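Local coordinates for protein PrgX (Enterococcus faecalis, PDB 2AWI) that acts as the receptor for the peptide sex pheromone cCF10 and as a repressor in the control of conjugation, probably by binding DNA, at residues A[32-36]-A[37-41]; A[41-44]-A[45-48]; A[204-207]-A[208-211]; A[278-281]-A[282-286]. The protein carries 1 engineered substitution. All coordinates share one frame; numbering follows the deposited sequence.

Contact 1: A[32-36]-A[37-41]; sequences YIKVE and ADSRP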
loop_
_atom_site.group_PDB
_atom_site.type_symbol
_atom_site.label_atom_id
_atom_site.label_comp_id
_atom_site.label_asym_id
_atom_site.label_seq_id
_atom_site.Cartn_x
_atom_site.Cartn_y
_atom_site.Cartn_z
ATOM N N TYR A 32 -11.747 47.125 45.528
ATOM C CA TYR A 32 -11.240 46.613 44.271
ATOM C C TYR A 32 -9.763 46.922 44.098
ATOM O O TYR A 32 -9.028 46.124 43.517
ATOM C CB TYR A 32 -12.021 47.177 43.083
ATOM C CG TYR A 32 -11.513 46.630 41.765
ATOM C CD1 TYR A 32 -10.539 47.304 41.034
ATOM C CD2 TYR A 32 -11.943 45.388 41.299
ATOM C CE1 TYR A 32 -10.003 46.750 39.874
ATOM C CE2 TYR A 32 -11.412 44.821 40.148
ATOM C CZ TYR A 32 -10.442 45.502 39.438
ATOM O OH TYR A 32 -9.913 44.922 38.303
ATOM N N ILE A 33 -9.330 48.078 44.594
ATOM C CA ILE A 33 -7.927 48.465 44.487
ATOM C C ILE A 33 -7.064 47.474 45.254
ATOM O O ILE A 33 -5.982 47.102 44.804
ATOM C CB ILE A 33 -7.688 49.897 45.037
ATOM C CG1 ILE A 33 -8.327 50.915 44.090
ATOM C CG2 ILE A 33 -6.188 50.177 45.183
ATOM C CD1 ILE A 33 -8.118 52.358 44.493
ATOM N N LYS A 34 -7.546 47.046 46.414
ATOM C CA LYS A 34 -6.804 46.087 47.221
ATOM C C LYS A 34 -6.716 44.753 46.486
ATOM O O LYS A 34 -5.700 44.057 46.559
ATOM C CB LYS A 34 -7.472 45.904 48.587
ATOM C CG LYS A 34 -7.360 47.125 49.491
ATOM C CD LYS A 34 -7.977 46.885 50.861
ATOM C CE LYS A 34 -7.812 48.109 51.755
ATOM N NZ LYS A 34 -8.476 47.952 53.078
ATOM N N VAL A 35 -7.784 44.409 45.769
ATOM C CA VAL A 35 -7.829 43.175 44.996
ATOM C C VAL A 35 -6.757 43.161 43.907
ATOM O O VAL A 35 -6.077 42.152 43.733
ATOM C CB VAL A 35 -9.204 42.977 44.328
ATOM C CG1 VAL A 35 -9.110 41.904 43.255
ATOM C CG2 VAL A 35 -10.237 42.575 45.374
ATOM N N GLU A 36 -6.598 44.267 43.178
ATOM C CA GLU A 36 -5.593 44.311 42.113
ATOM C C GLU A 36 -4.182 44.390 42.672
ATOM O O GLU A 36 -3.212 44.105 41.970
ATOM C CB GLU A 36 -5.820 45.495 41.161
ATOM C CG GLU A 36 -7.062 45.395 40.290
ATOM C CD GLU A 36 -7.000 46.311 39.067
ATOM O OE1 GLU A 36 -6.418 47.411 39.164
ATOM O OE2 GLU A 36 -7.545 45.940 38.007
ATOM N N ALA A 37 -4.067 44.786 43.932
ATOM C CA ALA A 37 -2.763 44.880 44.565
ATOM C C ALA A 37 -2.416 43.520 45.167
ATOM O O ALA A 37 -1.322 43.319 45.693
ATOM C CB ALA A 37 -2.785 45.951 45.648
ATOM N N ASP A 38 -3.359 42.588 45.072
ATOM C CA ASP A 38 -3.183 41.240 45.600
ATOM C C ASP A 38 -3.073 41.260 47.122
ATOM O O ASP A 38 -2.328 40.477 47.712
ATOM C CB ASP A 38 -1.932 40.584 44.995
ATOM C CG ASP A 38 -2.092 40.267 43.513
ATOM O OD1 ASP A 38 -1.357 40.853 42.688
ATOM O OD2 ASP A 38 -2.954 39.427 43.178
ATOM N N SER A 39 -3.828 42.157 47.748
ATOM C CA SER A 39 -3.818 42.288 49.197
ATOM C C SER A 39 -5.207 42.078 49.786
ATOM O O SER A 39 -5.503 42.513 50.899
ATOM C CB SER A 39 -3.273 43.663 49.598
ATOM O OG SER A 39 -4.004 44.713 48.991
ATOM N N ARG A 40 -6.063 41.408 49.027
ATOM C CA ARG A 40 -7.411 41.115 49.487
ATOM C C ARG A 40 -7.914 39.908 48.714
ATOM O O ARG A 40 -8.019 39.946 47.488
ATOM C CB ARG A 40 -8.342 42.310 49.256
ATOM C CG ARG A 40 -9.717 42.148 49.907
ATOM C CD ARG A 40 -10.841 42.100 48.879
ATOM N NE ARG A 40 -12.093 41.613 49.457
ATOM C CZ ARG A 40 -13.202 41.372 48.760
ATOM N NH1 ARG A 40 -14.291 40.925 49.371
ATOM N NH2 ARG A 40 -13.226 41.580 47.452
ATOM N N PRO A 41 -8.218 38.813 49.421
ATOM C CA PRO A 41 -8.710 37.605 48.757
ATOM C C PRO A 41 -9.932 37.898 47.891
ATOM O O PRO A 41 -10.782 38.714 48.254
ATOM C CB PRO A 41 -9.042 36.680 49.926
ATOM C CG PRO A 41 -8.068 37.099 50.977
ATOM C CD PRO A 41 -8.120 38.605 50.876
#
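The carbonyl oxygen of K34 takes two hydrogen bonds from S39, and these close the C-terminal end of helix 29-36. The backbone bond is short and nearly straight, S39 N to K34 O 2.9 Å at 167°. The hydroxyl adds a second, with S39 OG donating to the same K34 O at 3.0 Å. It can do so because OG sits between its own backbone N and carbonyl carbon (chi1 56°), and both donors reach the oxygen from one face of the carbonyl plane. D38 N bonds V35 O at 3.1 Å, arriving from above that carbonyl; D38 has positive phi, and the turn is a Schellman motif.

Apolar contact runs beside the turn. K34 CB meets R40 CB at 3.8 Å, and V35 CG2 touches R40 CD at 3.6 Å, lying at the edge of the guanidinium and in its plane. On the buried side of the helix, Y32 OH donates to E36 OE2 at 2.6 Å from above the carboxylate plane; R12 forms a salt bridge to the same oxygen.

In this part of the helix-turn-helix domain, S39 and D38 thus supply donors to K34 O and V35 O, which would otherwise lack a following helical turn.

Contact 2: A[41-44]-A[45-48]; sequences PISV and EELS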
loop_
_atom_site.group_PDB
_atom_site.type_symbol
_atom_site.label_atom_id
_atom_site.label_comp_id
_atom_site.label_asym_id
_atom_site.label_seq_id
_atom_site.Cartn_x
_atom_site.Cartn_y
_atom_site.Cartn_z
ATOM N N PRO A 41 -8.218 38.813 49.421
ATOM C CA PRO A 41 -8.710 37.605 48.757
ATOM C C PRO A 41 -9.932 37.898 47.891
ATOM O O PRO A 41 -10.782 38.714 48.254
ATOM C CB PRO A 41 -9.042 36.680 49.926
ATOM C CG PRO A 41 -8.068 37.099 50.977
ATOM C CD PRO A 41 -8.120 38.605 50.876
ATOM N N ILE A 42 -10.009 37.231 46.747
ATOM C CA ILE A 42 -11.124 37.405 45.837
ATOM C C ILE A 42 -11.955 36.123 45.853
ATOM O O ILE A 42 -11.415 35.018 45.832
ATOM C CB ILE A 42 -10.609 37.717 44.409
ATOM C CG1 ILE A 42 -11.779 37.807 43.428
ATOM C CG2 ILE A 42 -9.605 36.655 43.971
ATOM C CD1 ILE A 42 -11.366 38.238 42.029
ATOM N N SER A 43 -13.272 36.267 45.920
ATOM C CA SER A 43 -14.142 35.104 45.945
ATOM C C SER A 43 -14.287 34.539 44.532
ATOM O O SER A 43 -14.078 35.245 43.544
ATOM C CB SER A 43 -15.511 35.493 46.486
ATOM O OG SER A 43 -16.327 35.980 45.441
ATOM N N VAL A 44 -14.641 33.261 44.441
ATOM C CA VAL A 44 -14.807 32.608 43.146
ATOM C C VAL A 44 -15.870 33.308 42.306
ATOM O O VAL A 44 -15.687 33.510 41.107
ATOM C CB VAL A 44 -15.201 31.120 43.307
ATOM C CG1 VAL A 44 -15.410 30.482 41.943
ATOM C CG2 VAL A 44 -14.115 30.383 44.055
ATOM N N GLU A 45 -16.980 33.674 42.933
ATOM C CA GLU A 45 -18.050 34.353 42.217
ATOM C C GLU A 45 -17.573 35.705 41.688
ATOM O O GLU A 45 -17.863 36.063 40.546
ATOM C CB GLU A 45 -19.271 34.552 43.124
ATOM C CG GLU A 45 -20.406 35.315 42.448
ATOM C CD GLU A 45 -21.668 35.385 43.289
ATOM O OE1 GLU A 45 -22.276 34.323 43.547
ATOM O OE2 GLU A 45 -22.056 36.502 43.692
ATOM N N GLU A 46 -16.844 36.451 42.518
ATOM C CA GLU A 46 -16.330 37.758 42.112
ATOM C C GLU A 46 -15.426 37.620 40.893
ATOM O O GLU A 46 -15.563 38.361 39.920
ATOM C CB GLU A 46 -15.551 38.408 43.259
ATOM C CG GLU A 46 -16.390 38.653 44.499
ATOM C CD GLU A 46 -15.567 39.100 45.696
ATOM O OE1 GLU A 46 -14.423 38.622 45.854
ATOM O OE2 GLU A 46 -16.069 39.915 46.495
ATOM N N LEU A 47 -14.505 36.663 40.944
ATOM C CA LEU A 47 -13.593 36.448 39.829
ATOM C C LEU A 47 -14.380 36.063 38.581
ATOM O O LEU A 47 -14.071 36.510 37.475
ATOM C CB LEU A 47 -12.572 35.362 40.173
ATOM C CG LEU A 47 -11.585 34.965 39.069
ATOM C CD1 LEU A 47 -10.873 36.198 38.516
ATOM C CD2 LEU A 47 -10.582 33.967 39.633
ATOM N N SER A 48 -15.406 35.237 38.757
ATOM C CA SER A 48 -16.232 34.824 37.627
ATOM C C SER A 48 -16.928 36.063 37.041
ATOM O O SER A 48 -17.072 36.192 35.827
ATOM C CB SER A 48 -17.265 33.785 38.079
ATOM O OG SER A 48 -18.070 33.356 36.990
#
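The chain passes from the extended backbone of I42 and S43 into helix 44-54, whose first turns are joined by L47 N to S43 O at 3.0 Å and S48 N to V44 O at 2.9 Å. S43 is the N-cap. Its backbone N-H points almost straight at the carboxylate of E46, S43 N to E46 OE1 2.6 Å at 173°, meeting the oxygen on its anti side and 31° out of the carboxylate plane. E46 CG stands beside its own backbone N (chi1 -61°) and the chain runs on extended, which carries OE1 back past the start of the helix to this donor. In return E46 N donates to S43 OG, although the position of that hydroxyl in the model is less certain. The two reciprocal bonds make a capping box, here opening a helix of the helix-turn-helix domain. The other carboxylate oxygen of E46 has a long, weak ion pair with R40.

Next to the capping box, I42 packs along E46 and against L47. I42 is extended, with CG1 anti to the backbone N, and it slides past E46 in the opposite direction, its CG1 coming to 3.7 Å from E46 OE1. Its CD1 ends against L47 CB at 3.6 Å, the two side chains crossing at about a right angle. I4 and L8 of helix 4-14 pack on both I42 and L47. A second subunit also reaches this stretch: I42 and V44 make backbone hydrogen bonds to it, and L47 packs on V44 of that neighbouring chain.

Contact 3: A[204-207]-A[208-211]; sequences NRNL and KEAQ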
loop_
_atom_site.group_PDB
_atom_site.type_symbol
_atom_site.label_atom_id
_atom_site.label_comp_id
_atom_site.label_asym_id
_atom_site.label_seq_id
_atom_site.Cartn_x
_atom_site.Cartn_y
_atom_site.Cartn_z
ATOM N N ASN A 204 -2.055 -9.949 27.396
ATOM C CA ASN A 204 -2.288 -11.196 28.119
ATOM C C ASN A 204 -3.366 -11.994 27.409
ATOM O O ASN A 204 -3.968 -12.898 27.986
ATOM C CB ASN A 204 -2.752 -10.925 29.552
ATOM C CG ASN A 204 -1.739 -10.156 30.361
ATOM O OD1 ASN A 204 -0.535 -10.258 30.126
ATOM N ND2 ASN A 204 -2.222 -9.393 31.340
ATOM N N ARG A 205 -3.613 -11.643 26.156
ATOM C CA ARG A 205 -4.621 -12.300 25.337
ATOM C C ARG A 205 -5.947 -12.499 26.069
ATOM O O ARG A 205 -6.732 -13.384 25.728
ATOM C CB ARG A 205 -4.093 -13.642 24.819
ATOM C CG ARG A 205 -4.793 -14.121 23.559
ATOM C CD ARG A 205 -4.059 -15.270 22.906
ATOM N NE ARG A 205 -4.373 -15.373 21.482
ATOM C CZ ARG A 205 -5.572 -15.667 20.990
ATOM N NH1 ARG A 205 -6.587 -15.896 21.805
ATOM N NH2 ARG A 205 -5.756 -15.733 19.677
ATOM N N ASN A 206 -6.196 -11.666 27.074
ATOM C CA ASN A 206 -7.440 -11.726 27.837
ATOM C C ASN A 206 -8.503 -11.012 27.001
ATOM O O ASN A 206 -8.743 -9.817 27.176
ATOM C CB ASN A 206 -7.261 -11.005 29.169
ATOM C CG ASN A 206 -8.308 -11.391 30.185
ATOM O OD1 ASN A 206 -9.487 -11.527 29.860
ATOM N ND2 ASN A 206 -7.883 -11.559 31.433
ATOM N N LEU A 207 -9.148 -11.743 26.099
ATOM C CA LEU A 207 -10.139 -11.141 25.219
ATOM C C LEU A 207 -11.389 -10.546 25.851
ATOM O O LEU A 207 -11.919 -9.551 25.341
ATOM C CB LEU A 207 -10.557 -12.132 24.127
ATOM C CG LEU A 207 -9.480 -12.594 23.138
ATOM C CD1 LEU A 207 -10.166 -13.069 21.862
ATOM C CD2 LEU A 207 -8.512 -11.454 22.817
ATOM N N LYS A 208 -11.879 -11.132 26.940
ATOM C CA LYS A 208 -13.087 -10.581 27.537
ATOM C C LYS A 208 -12.809 -9.288 28.303
ATOM O O LYS A 208 -13.671 -8.410 28.376
ATOM C CB LYS A 208 -13.796 -11.622 28.420
ATOM C CG LYS A 208 -13.357 -11.729 29.864
ATOM C CD LYS A 208 -14.357 -12.610 30.624
ATOM C CE LYS A 208 -14.003 -12.768 32.094
ATOM N NZ LYS A 208 -13.974 -11.464 32.810
ATOM N N GLU A 209 -11.607 -9.157 28.858
ATOM C CA GLU A 209 -11.253 -7.935 29.566
ATOM C C GLU A 209 -11.049 -6.833 28.530
ATOM O O GLU A 209 -11.495 -5.698 28.717
ATOM C CB GLU A 209 -9.971 -8.124 30.387
ATOM C CG GLU A 209 -10.184 -8.868 31.692
ATOM C CD GLU A 209 -11.111 -8.128 32.638
ATOM O OE1 GLU A 209 -10.623 -7.285 33.424
ATOM O OE2 GLU A 209 -12.333 -8.384 32.584
ATOM N N ALA A 210 -10.388 -7.178 27.428
ATOM C CA ALA A 210 -10.128 -6.215 26.370
ATOM C C ALA A 210 -11.427 -5.612 25.861
ATOM O O ALA A 210 -11.525 -4.399 25.692
ATOM C CB ALA A 210 -9.368 -6.878 25.219
ATOM N N GLN A 211 -12.426 -6.455 25.622
ATOM C CA GLN A 211 -13.706 -5.966 25.129
ATOM C C GLN A 211 -14.339 -5.039 26.168
ATOM O O GLN A 211 -14.987 -4.049 25.831
ATOM C CB GLN A 211 -14.652 -7.133 24.825
ATOM C CG GLN A 211 -15.916 -6.716 24.076
ATOM C CD GLN A 211 -16.920 -7.851 23.909
ATOM O OE1 GLN A 211 -17.942 -7.696 23.237
ATOM N NE2 GLN A 211 -16.635 -8.997 24.526
#
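N206 reaches forward over the first turn of helix 207-220, meeting E209 with its whole side chain. N206 CB lies 4.1 Å from E209 CB. With CG anti to the backbone N (chi1 -161°), the amide is then brought alongside E209, the two side chains pointing the same way: N206 CG is 3.5 Å from E209 CG, and the amide and carboxylate planes are turned 54° apart. At the tip, N206 OD1 accepts a weak capping bond from E209 N at 3.3 Å, and K208 CG lies 3.9 Å from N206 OD1. N206 ND2 lies against the aliphatic part of E209, 3.6 Å from E209 CG.

N206 is thus the N-cap, and its backbone oxygen also serves the helix, N206 O taking A210 N at 3.1 Å in the carbonyl plane. Just before it, R205 has positive phi and ends helix 184-203 in a Schellman motif, which uses N206 N to bond S201 O.

The bent E209 chain turns its carboxylate away to Y165 and K173. The cap is therefore one-sided, the weak OD1 bond without a capping-box return, while the E209 carboxylate, paired with both K173 and K208, is probably held as the anion.

Contact 4: A[278-281]-A[282-286]; sequences EELT and KISAK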
loop_
_atom_site.group_PDB
_atom_site.type_symbol
_atom_site.label_atom_id
_atom_site.label_comp_id
_atom_site.label_asym_id
_atom_site.label_seq_id
_atom_site.Cartn_x
_atom_site.Cartn_y
_atom_site.Cartn_z
ATOM N N GLU A 278 6.894 -2.690 18.987
ATOM C CA GLU A 278 7.326 -3.719 19.923
ATOM C C GLU A 278 6.118 -4.567 20.301
ATOM O O GLU A 278 6.189 -5.799 20.314
ATOM C CB GLU A 278 7.932 -3.077 21.173
ATOM C CG GLU A 278 9.092 -2.139 20.867
ATOM C CD GLU A 278 9.656 -1.468 22.104
ATOM O OE1 GLU A 278 8.869 -0.878 22.875
ATOM O OE2 GLU A 278 10.889 -1.523 22.296
ATOM N N GLU A 279 5.006 -3.895 20.589
ATOM C CA GLU A 279 3.774 -4.577 20.965
ATOM C C GLU A 279 3.356 -5.581 19.905
ATOM O O GLU A 279 3.220 -6.767 20.187
ATOM C CB GLU A 279 2.638 -3.564 21.190
ATOM C CG GLU A 279 2.319 -3.300 22.660
ATOM C CD GLU A 279 1.449 -2.066 22.889
ATOM O OE1 GLU A 279 0.376 -1.955 22.261
ATOM O OE2 GLU A 279 1.839 -1.210 23.711
ATOM N N LEU A 280 3.166 -5.104 18.682
ATOM C CA LEU A 280 2.746 -5.962 17.580
ATOM C C LEU A 280 3.729 -7.098 17.289
ATOM O O LEU A 280 3.335 -8.152 16.792
ATOM C CB LEU A 280 2.535 -5.127 16.314
ATOM C CG LEU A 280 2.048 -5.889 15.078
ATOM C CD1 LEU A 280 0.677 -6.492 15.353
ATOM C CD2 LEU A 280 1.989 -4.953 13.886
ATOM N N THR A 281 5.004 -6.882 17.594
ATOM C CA THR A 281 6.020 -7.903 17.360
ATOM C C THR A 281 5.818 -9.069 18.322
ATOM O O THR A 281 5.961 -10.235 17.946
ATOM C CB THR A 281 7.447 -7.337 17.558
ATOM O OG1 THR A 281 7.691 -6.305 16.595
ATOM C CG2 THR A 281 8.487 -8.431 17.379
ATOM N N LYS A 282 5.475 -8.748 19.565
ATOM C CA LYS A 282 5.253 -9.771 20.575
ATOM C C LYS A 282 3.906 -10.445 20.353
ATOM O O LYS A 282 3.777 -11.661 20.500
ATOM C CB LYS A 282 5.331 -9.148 21.968
ATOM C CG LYS A 282 6.678 -8.489 22.247
ATOM C CD LYS A 282 6.752 -7.881 23.637
ATOM C CE LYS A 282 8.105 -7.212 23.868
ATOM N NZ LYS A 282 8.265 -6.678 25.257
ATOM N N ILE A 283 2.904 -9.654 19.990
ATOM C CA ILE A 283 1.579 -10.194 19.732
ATOM C C ILE A 283 1.707 -11.233 18.621
ATOM O O ILE A 283 1.277 -12.376 18.770
ATOM C CB ILE A 283 0.599 -9.097 19.251
ATOM C CG1 ILE A 283 0.432 -8.017 20.323
ATOM C CG2 ILE A 283 -0.749 -9.719 18.922
ATOM C CD1 ILE A 283 -0.339 -8.470 21.546
ATOM N N SER A 284 2.313 -10.815 17.511
ATOM C CA SER A 284 2.508 -11.671 16.342
ATOM C C SER A 284 3.265 -12.968 16.630
ATOM O O SER A 284 2.955 -14.013 16.058
ATOM C CB SER A 284 3.236 -10.894 15.241
ATOM O OG SER A 284 2.423 -9.845 14.745
ATOM N N ALA A 285 4.263 -12.898 17.504
ATOM C CA ALA A 285 5.038 -14.080 17.852
ATOM C C ALA A 285 4.150 -15.113 18.551
ATOM O O ALA A 285 4.122 -16.281 18.158
ATOM C CB ALA A 285 6.211 -13.691 18.745
ATOM N N LYS A 286 3.418 -14.680 19.575
ATOM C CA LYS A 286 2.536 -15.580 20.314
ATOM C C LYS A 286 1.521 -16.245 19.392
ATOM O O LYS A 286 1.047 -17.352 19.665
ATOM C CB LYS A 286 1.809 -14.816 21.427
ATOM C CG LYS A 286 2.743 -14.291 22.520
ATOM C CD LYS A 286 2.049 -13.324 23.484
ATOM C CE LYS A 286 0.882 -13.971 24.213
ATOM N NZ LYS A 286 0.341 -13.070 25.269
#
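This is an intrahelical contact, one turn of helix 270-286 against the next near the C-terminal end of that helix, in the all-helical C-terminal part of the chain. S284 grips the carbonyl of L280 twice. S284 N donates to L280 O at 2.9 Å from above the carbonyl plane, and S284 OG donates to the same L280 O at 2.8 Å from the opposite face. The hydroxyl reaches back along the helix because OG stands beside its own backbone N, anti to the carbonyl carbon (chi1 -66°). S284 OG is also hydrogen-bonded to the hydroxyl of Y254 in helix 251-266, so one buried serine joins its own helix to a neighbour. L280 CD1 lies 3.8 Å from S284 OG, bordering the hydroxyl with methyl carbon.

The chain is assigned to a TPR-type family, in which helices stack side by side, and the faces of helix 270-286 are shared among several neighbours. L280 packs on helices 230-248, 251-266 and 293-300, whereas I283 turns to I202 and M203 of helix 184-203. I283 CG1 comes to 3.1 Å from E279 O, the carbonyl that I283 N also bonds, at 2.9 Å.

On the exposed flank the K282 chain is extended, its CG passing 3.3 Å from E278 O. Its amine does not pair with E278, the K282 NZ to E278 OE1 distance being 6.3 Å; the E278 carboxylate goes to R274 instead. T281 OG1 bonds the carbonyl of V277, one turn earlier.

How the contacts relate
Contacts 1 and 2 are consecutive: they share P41, one closing helix 29-36 and the other opening helix 44-54, with centres 11 Å apart. The long, weak R40-E46 ion pair joins them. Contacts 3 and 4 form a second pair on the opposite side of the chain's centre, with centres 15 Å apart and touching lightly, R205 N to K286 NZ at 4.3 Å. Between the pairs the separation is large, contact 2 and contact 3 being about 38 Å apart at their nearest atoms. The first pair belongs to the helix-turn-helix domain, while contact 3 lies within the C-terminal TPR region.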